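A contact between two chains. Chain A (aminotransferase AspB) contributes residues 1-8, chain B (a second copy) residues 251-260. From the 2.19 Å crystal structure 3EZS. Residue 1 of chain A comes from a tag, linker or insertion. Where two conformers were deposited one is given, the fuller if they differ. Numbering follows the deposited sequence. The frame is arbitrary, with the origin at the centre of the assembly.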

ATOM      1  N   GLY A   1     -14.592  -7.569 -15.280  1.00 67.13           N
ATOM      2  CA  GLY A   1     -13.816  -6.443 -14.708  1.00 66.73           C
ATOM      3  C   GLY A   1     -14.630  -5.568 -13.771  1.00 66.60           C
ATOM      4  O   GLY A   1     -15.847  -5.726 -13.645  1.00 67.81           O
HETATM    5  N   MSE A   2     -13.925  -4.643 -13.121  1.00 65.96           N
HETATM    6  CA  MSE A   2     -14.527  -3.703 -12.184  0.50 66.29           C
HETATM    7  C   MSE A   2     -14.856  -2.405 -12.927  1.00 66.50           C
HETATM    8  O   MSE A   2     -14.223  -2.089 -13.935  1.00 67.38           O
HETATM    9  CB  MSE A   2     -13.565  -3.483 -11.016  0.50 66.83           C
HETATM   10  CG  MSE A   2     -12.265  -2.776 -11.369  0.50 66.49           C
HETATM   11 SE   MSE A   2     -10.743  -3.536 -10.418  0.38 64.64          SE
HETATM   12  CE  MSE A   2     -10.567  -5.217 -11.402  0.50 58.64           C
ATOM     13  N   THR A   3     -15.879  -1.686 -12.466  1.00 67.22           N
ATOM     14  CA  THR A   3     -16.312  -0.437 -13.110  1.00 67.70           C
ATOM     15  C   THR A   3     -15.553   0.715 -12.472  1.00 67.51           C
ATOM     16  O   THR A   3     -15.388   0.742 -11.256  1.00 67.63           O
ATOM     17  CB  THR A   3     -17.843  -0.194 -12.951  1.00 67.34           C
ATOM     18  OG1 THR A   3     -18.578  -1.292 -13.508  1.00 68.39           O
ATOM     19  CG2 THR A   3     -18.268   1.090 -13.651  1.00 66.56           C
ATOM     20  N   PHE A   4     -15.084   1.655 -13.289  1.00 66.61           N
ATOM     21  CA  PHE A   4     -14.338   2.810 -12.787  1.00 65.90           C
ATOM     22  C   PHE A   4     -15.148   4.085 -12.976  1.00 64.78           C
ATOM     23  O   PHE A   4     -15.084   4.725 -14.025  1.00 65.22           O
ATOM     24  CB  PHE A   4     -12.971   2.926 -13.479  1.00 65.68           C
ATOM     25  CG  PHE A   4     -12.076   1.730 -13.268  1.00 66.25           C
ATOM     26  CD1 PHE A   4     -11.662   1.377 -11.986  1.00 65.38           C
ATOM     27  CD2 PHE A   4     -11.622   0.974 -14.349  1.00 66.93           C
ATOM     28  CE1 PHE A   4     -10.829   0.283 -11.779  1.00 63.51           C
ATOM     29  CE2 PHE A   4     -10.782  -0.131 -14.149  1.00 66.80           C
ATOM     30  CZ  PHE A   4     -10.387  -0.473 -12.862  1.00 67.07           C
ATOM     31  N   GLU A   5     -15.915   4.443 -11.952  1.00 63.02           N
ATOM     32  CA  GLU A   5     -16.747   5.636 -11.992  1.00 62.50           C
ATOM     33  C   GLU A   5     -15.831   6.857 -11.848  1.00 60.06           C
ATOM     34  O   GLU A   5     -14.797   6.767 -11.187  1.00 57.98           O
ATOM     35  CB  GLU A   5     -17.753   5.616 -10.832  1.00 64.61           C
ATOM     36  CG  GLU A   5     -18.720   4.420 -10.828  1.00 70.07           C
ATOM     37  CD  GLU A   5     -19.843   4.548 -11.848  1.00 77.01           C
ATOM     38  OE1 GLU A   5     -19.933   3.682 -12.747  1.00 78.07           O
ATOM     39  OE2 GLU A   5     -20.618   5.528 -11.760  1.00 78.95           O
ATOM     40  N   PRO A   6     -16.200   7.997 -12.464  1.00 57.38           N
ATOM     41  CA  PRO A   6     -15.360   9.178 -12.307  1.00 55.52           C
ATOM     42  C   PRO A   6     -15.363   9.693 -10.871  1.00 53.92           C
ATOM     43  O   PRO A   6     -16.350   9.522 -10.144  1.00 53.96           O
ATOM     44  CB  PRO A   6     -16.005  10.199 -13.242  1.00 56.06           C
ATOM     45  CG  PRO A   6     -17.392   9.743 -13.425  1.00 57.33           C
ATOM     46  CD  PRO A   6     -17.365   8.254 -13.323  1.00 57.22           C
ATOM     47  N   TYR A   7     -14.268  10.322 -10.475  1.00 52.30           N
ATOM     48  CA  TYR A   7     -14.165  10.838  -9.115  0.50 51.93           C
ATOM     49  C   TYR A   7     -14.841  12.202  -9.014  1.00 51.39           C
ATOM     50  O   TYR A   7     -15.068  12.867 -10.031  1.00 49.70           O
ATOM     51  CB  TYR A   7     -12.712  10.892  -8.627  0.50 52.63           C
ATOM     52  CG  TYR A   7     -12.200   9.575  -8.059  0.50 54.26           C
ATOM     53  CD1 TYR A   7     -11.585   8.629  -8.873  0.50 55.44           C
ATOM     54  CD2 TYR A   7     -12.334   9.282  -6.699  0.50 56.83           C
ATOM     55  CE1 TYR A   7     -11.116   7.427  -8.352  0.50 56.71           C
ATOM     56  CE2 TYR A   7     -11.870   8.084  -6.163  0.50 55.79           C
ATOM     57  CZ  TYR A   7     -11.259   7.161  -6.997  0.50 58.01           C
ATOM     58  OH  TYR A   7     -10.792   5.970  -6.493  0.50 54.94           O
ATOM     59  N   PRO A   8     -15.210  12.615  -7.782  1.00 49.95           N
ATOM     60  CA  PRO A   8     -15.855  13.914  -7.635  1.00 48.87           C
ATOM     61  C   PRO A   8     -15.130  15.074  -8.319  1.00 48.42           C
ATOM     62  O   PRO A   8     -15.778  15.895  -8.964  1.00 48.34           O
ATOM     63  CB  PRO A   8     -15.887  14.111  -6.116  1.00 48.57           C
ATOM     64  CG  PRO A   8     -15.977  12.721  -5.574  1.00 50.30           C
ATOM     65  CD  PRO A   8     -15.135  11.895  -6.492  1.00 49.56           C
TER
ATOM     66  N   GLU B 251      -3.325   0.955 -18.515  1.00 43.11           N
ATOM     67  CA  GLU B 251      -4.332   2.029 -18.498  1.00 44.25           C
ATOM     68  C   GLU B 251      -5.433   1.722 -17.473  1.00 44.30           C
ATOM     69  O   GLU B 251      -5.906   2.612 -16.772  1.00 44.32           O
ATOM     70  CB  GLU B 251      -4.962   2.226 -19.891  1.00 42.53           C
ATOM     71  N   LYS B 252      -5.846   0.463 -17.398  1.00 44.68           N
ATOM     72  CA  LYS B 252      -6.887   0.054 -16.460  1.00 46.04           C
ATOM     73  C   LYS B 252      -6.315  -0.186 -15.076  1.00 44.42           C
ATOM     74  O   LYS B 252      -6.968   0.097 -14.085  1.00 43.20           O
ATOM     75  CB  LYS B 252      -7.596  -1.198 -16.973  1.00 46.82           C
ATOM     76  CG  LYS B 252      -8.416  -0.977 -18.235  1.00 51.64           C
ATOM     77  CD  LYS B 252      -8.830  -2.318 -18.851  1.00 51.45           C
ATOM     78  N   TYR B 253      -5.092  -0.710 -15.003  1.00 44.23           N
ATOM     79  CA  TYR B 253      -4.448  -0.938 -13.704  1.00 42.41           C
ATOM     80  C   TYR B 253      -4.293   0.404 -12.979  1.00 41.45           C
ATOM     81  O   TYR B 253      -4.466   0.479 -11.778  1.00 40.98           O
ATOM     82  CB  TYR B 253      -3.103  -1.668 -13.873  1.00 40.77           C
ATOM     83  CG  TYR B 253      -2.406  -2.051 -12.583  1.00 41.67           C
ATOM     84  CD1 TYR B 253      -3.103  -2.643 -11.524  1.00 43.85           C
ATOM     85  CD2 TYR B 253      -1.036  -1.893 -12.444  1.00 41.49           C
ATOM     86  CE1 TYR B 253      -2.448  -3.023 -10.345  1.00 41.85           C
ATOM     87  CE2 TYR B 253      -0.373  -2.276 -11.273  1.00 36.31           C
ATOM     88  CZ  TYR B 253      -1.080  -2.835 -10.233  1.00 41.24           C
ATOM     89  OH  TYR B 253      -0.412  -3.204  -9.088  1.00 40.56           O
ATOM     90  N   LYS B 254      -3.988   1.454 -13.728  1.00 41.81           N
ATOM     91  CA  LYS B 254      -3.893   2.805 -13.193  1.00 43.50           C
ATOM     92  C   LYS B 254      -5.183   3.194 -12.458  1.00 43.17           C
ATOM     93  O   LYS B 254      -5.147   3.691 -11.313  1.00 41.89           O
ATOM     94  CB  LYS B 254      -3.635   3.776 -14.352  1.00 43.84           C
ATOM     95  CG  LYS B 254      -3.789   5.251 -14.025  1.00 48.63           C
ATOM     96  CD  LYS B 254      -3.454   6.149 -15.228  1.00 47.42           C
ATOM     97  CE  LYS B 254      -3.633   7.623 -14.838  1.00 57.76           C
ATOM     98  NZ  LYS B 254      -3.328   8.562 -15.951  1.00 61.19           N
ATOM     99  N   ALA B 255      -6.318   2.971 -13.127  1.00 41.68           N
ATOM    100  CA  ALA B 255      -7.632   3.284 -12.552  1.00 42.59           C
ATOM    101  C   ALA B 255      -7.868   2.474 -11.270  1.00 42.52           C
ATOM    102  O   ALA B 255      -8.379   3.005 -10.279  1.00 45.03           O
ATOM    103  CB  ALA B 255      -8.758   3.028 -13.587  1.00 40.34           C
ATOM    104  N   PHE B 256      -7.471   1.207 -11.284  1.00 42.08           N
ATOM    105  CA  PHE B 256      -7.602   0.343 -10.110  1.00 42.36           C
ATOM    106  C   PHE B 256      -6.735   0.848  -8.946  1.00 40.71           C
ATOM    107  O   PHE B 256      -7.181   0.893  -7.800  1.00 39.40           O
ATOM    108  CB  PHE B 256      -7.236  -1.094 -10.493  1.00 43.48           C
ATOM    109  CG  PHE B 256      -7.293  -2.071  -9.348  1.00 48.88           C
ATOM    110  CD1 PHE B 256      -8.472  -2.272  -8.654  1.00 52.61           C
ATOM    111  CD2 PHE B 256      -6.179  -2.819  -8.993  1.00 46.35           C
ATOM    112  CE1 PHE B 256      -8.533  -3.190  -7.607  1.00 54.18           C
ATOM    113  CE2 PHE B 256      -6.237  -3.734  -7.962  1.00 43.13           C
ATOM    114  CZ  PHE B 256      -7.405  -3.927  -7.269  1.00 47.95           C
ATOM    115  N   ARG B 257      -5.514   1.261  -9.255  1.00 39.22           N
ATOM    116  CA  ARG B 257      -4.587   1.752  -8.243  1.00 40.17           C
ATOM    117  C   ARG B 257      -5.046   3.032  -7.522  1.00 41.27           C
ATOM    118  O   ARG B 257      -4.629   3.289  -6.368  1.00 39.94           O
ATOM    119  CB  ARG B 257      -3.188   1.938  -8.846  1.00 39.46           C
ATOM    120  CG  ARG B 257      -2.494   0.620  -9.179  1.00 43.09           C
ATOM    121  CD  ARG B 257      -1.073   0.817  -9.661  1.00 38.64           C
ATOM    122  NE  ARG B 257      -0.219   1.389  -8.619  1.00 40.14           N
ATOM    123  CZ  ARG B 257       0.392   0.698  -7.658  1.00 41.44           C
ATOM    124  NH1 ARG B 257       0.244  -0.608  -7.562  1.00 36.95           N
ATOM    125  NH2 ARG B 257       1.144   1.337  -6.761  1.00 41.44           N
ATOM    126  N   ALA B 258      -5.912   3.822  -8.167  1.00 40.83           N
ATOM    127  CA  ALA B 258      -6.453   5.034  -7.523  1.00 40.36           C
ATOM    128  C   ALA B 258      -7.192   4.720  -6.205  1.00 42.42           C
ATOM    129  O   ALA B 258      -7.242   5.568  -5.311  1.00 42.73           O
ATOM    130  CB  ALA B 258      -7.356   5.789  -8.472  1.00 38.95           C
ATOM    131  N   TYR B 259      -7.756   3.514  -6.095  1.00 43.98           N
ATOM    132  CA  TYR B 259      -8.454   3.039  -4.878  1.00 46.13           C
ATOM    133  C   TYR B 259      -7.580   2.387  -3.791  1.00 45.26           C
ATOM    134  O   TYR B 259      -7.944   2.383  -2.615  1.00 43.87           O
ATOM    135  CB  TYR B 259      -9.477   1.971  -5.270  1.00 49.41           C
ATOM    136  CG  TYR B 259     -10.607   2.486  -6.123  1.00 54.36           C
ATOM    137  CD1 TYR B 259     -11.735   3.053  -5.543  1.00 59.85           C
ATOM    138  CD2 TYR B 259     -10.551   2.396  -7.507  1.00 61.88           C
ATOM    139  CE1 TYR B 259     -12.783   3.533  -6.322  1.00 64.60           C
ATOM    140  CE2 TYR B 259     -11.588   2.868  -8.299  1.00 64.88           C
ATOM    141  CZ  TYR B 259     -12.704   3.435  -7.704  1.00 66.35           C
ATOM    142  OH  TYR B 259     -13.734   3.910  -8.497  1.00 68.26           O
ATOM    143  N   LEU B 260      -6.438   1.833  -4.188  1.00 43.24           N
ATOM    144  CA  LEU B 260      -5.623   1.023  -3.282  1.00 42.18           C
ATOM    145  C   LEU B 260      -4.853   1.719  -2.155  1.00 41.11           C
ATOM    146  O   LEU B 260      -4.570   1.088  -1.135  1.00 39.34           O
ATOM    147  CB  LEU B 260      -4.655   0.171  -4.094  1.00 40.89           C
ATOM    148  CG  LEU B 260      -5.241  -0.841  -5.078  1.00 41.05           C
ATOM    149  CD1 LEU B 260      -4.102  -1.497  -5.887  1.00 30.55           C
ATOM    150  CD2 LEU B 260      -6.035  -1.884  -4.359  1.00 46.93           C
TER

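This is an apolar contact without a hydrogen bond among the modelled atoms, in which an extended N-terminal arm of chain A lays the side chains of A:Met2, A:Phe4 and A:Tyr7 against one side of a helix in chain B. The arm, free of regular helix or strand through A:Pro6, reaches the N-cap position of a helix at A:Tyr7. Its backbone stays well clear of its partner: the nearest CA atoms, those of A:Phe4 and B:Ala255, are 6.7 Å apart, so side chains fill the gap.

The alternation of an extended chain sets the pattern for residues 2 to 4. A:Met2, A:Phe4 and A:Tyr7 point toward the helix, while A:Thr3 and A:Pro6 point away; the spacing slips by one at A:Glu5, which lies sideways and sends its carboxylate away. On the helix, B:Ala255 and B:Ala258 point toward the arm, and B:Lys252, B:Phe256 and B:Tyr259 point sideways, as the three- and four-residue spacing of a helix allows.

A:Phe4 is the centrepiece, with the largest covered area. The A:Phe4 ring sits close over the methyl of B:Ala255: B:Ala255 CB is 3.5 Å from the centroid of the A:Phe4 ring, only 8° off the normal, a CH-pi contact over the face. The ring also meets the helix backbone, A:Phe4 CE1 lying 3.5 Å from B:Phe256 N and A:Phe4 CZ 3.7 Å from B:Lys252 O. Those two polar atoms are already joined by the helix's own hydrogen bond, B:Phe256 N to B:Lys252 O at 3.1 Å, so the aromatic ring covers a satisfied pair. At the ring's edge, A:Phe4 CD1 is 4.0 Å from B:Tyr259 CE2, so the two rings meet edge to edge at this point.

Beyond A:Phe4 along the arm, A:Tyr7 and B:Tyr259 form an oblique aromatic pair, centroids 5.4 Å apart and planes at 40°. A:Tyr7 OH lies over a face of the B:Tyr259 ring, 3.2 Å from B:Tyr259 CE1, while A:Tyr7 CE1 packs 4.1 Å from B:Ala258 CB.

Toward the N-terminus, A:Met2, deposited as selenomethionine, places SE 3.1 Å from B:Phe256 CD1, a tight approach, and 4.0 Å from that ring's centroid, obliquely at 49° off the normal. The tag residue A:Gly1 makes no contact with the helix. The rule to read here is economical: alanines on the helix meet the aromatic side chains of A:Phe4 and A:Tyr7, while the selenium of A:Met2 rests against the ring of B:Phe256.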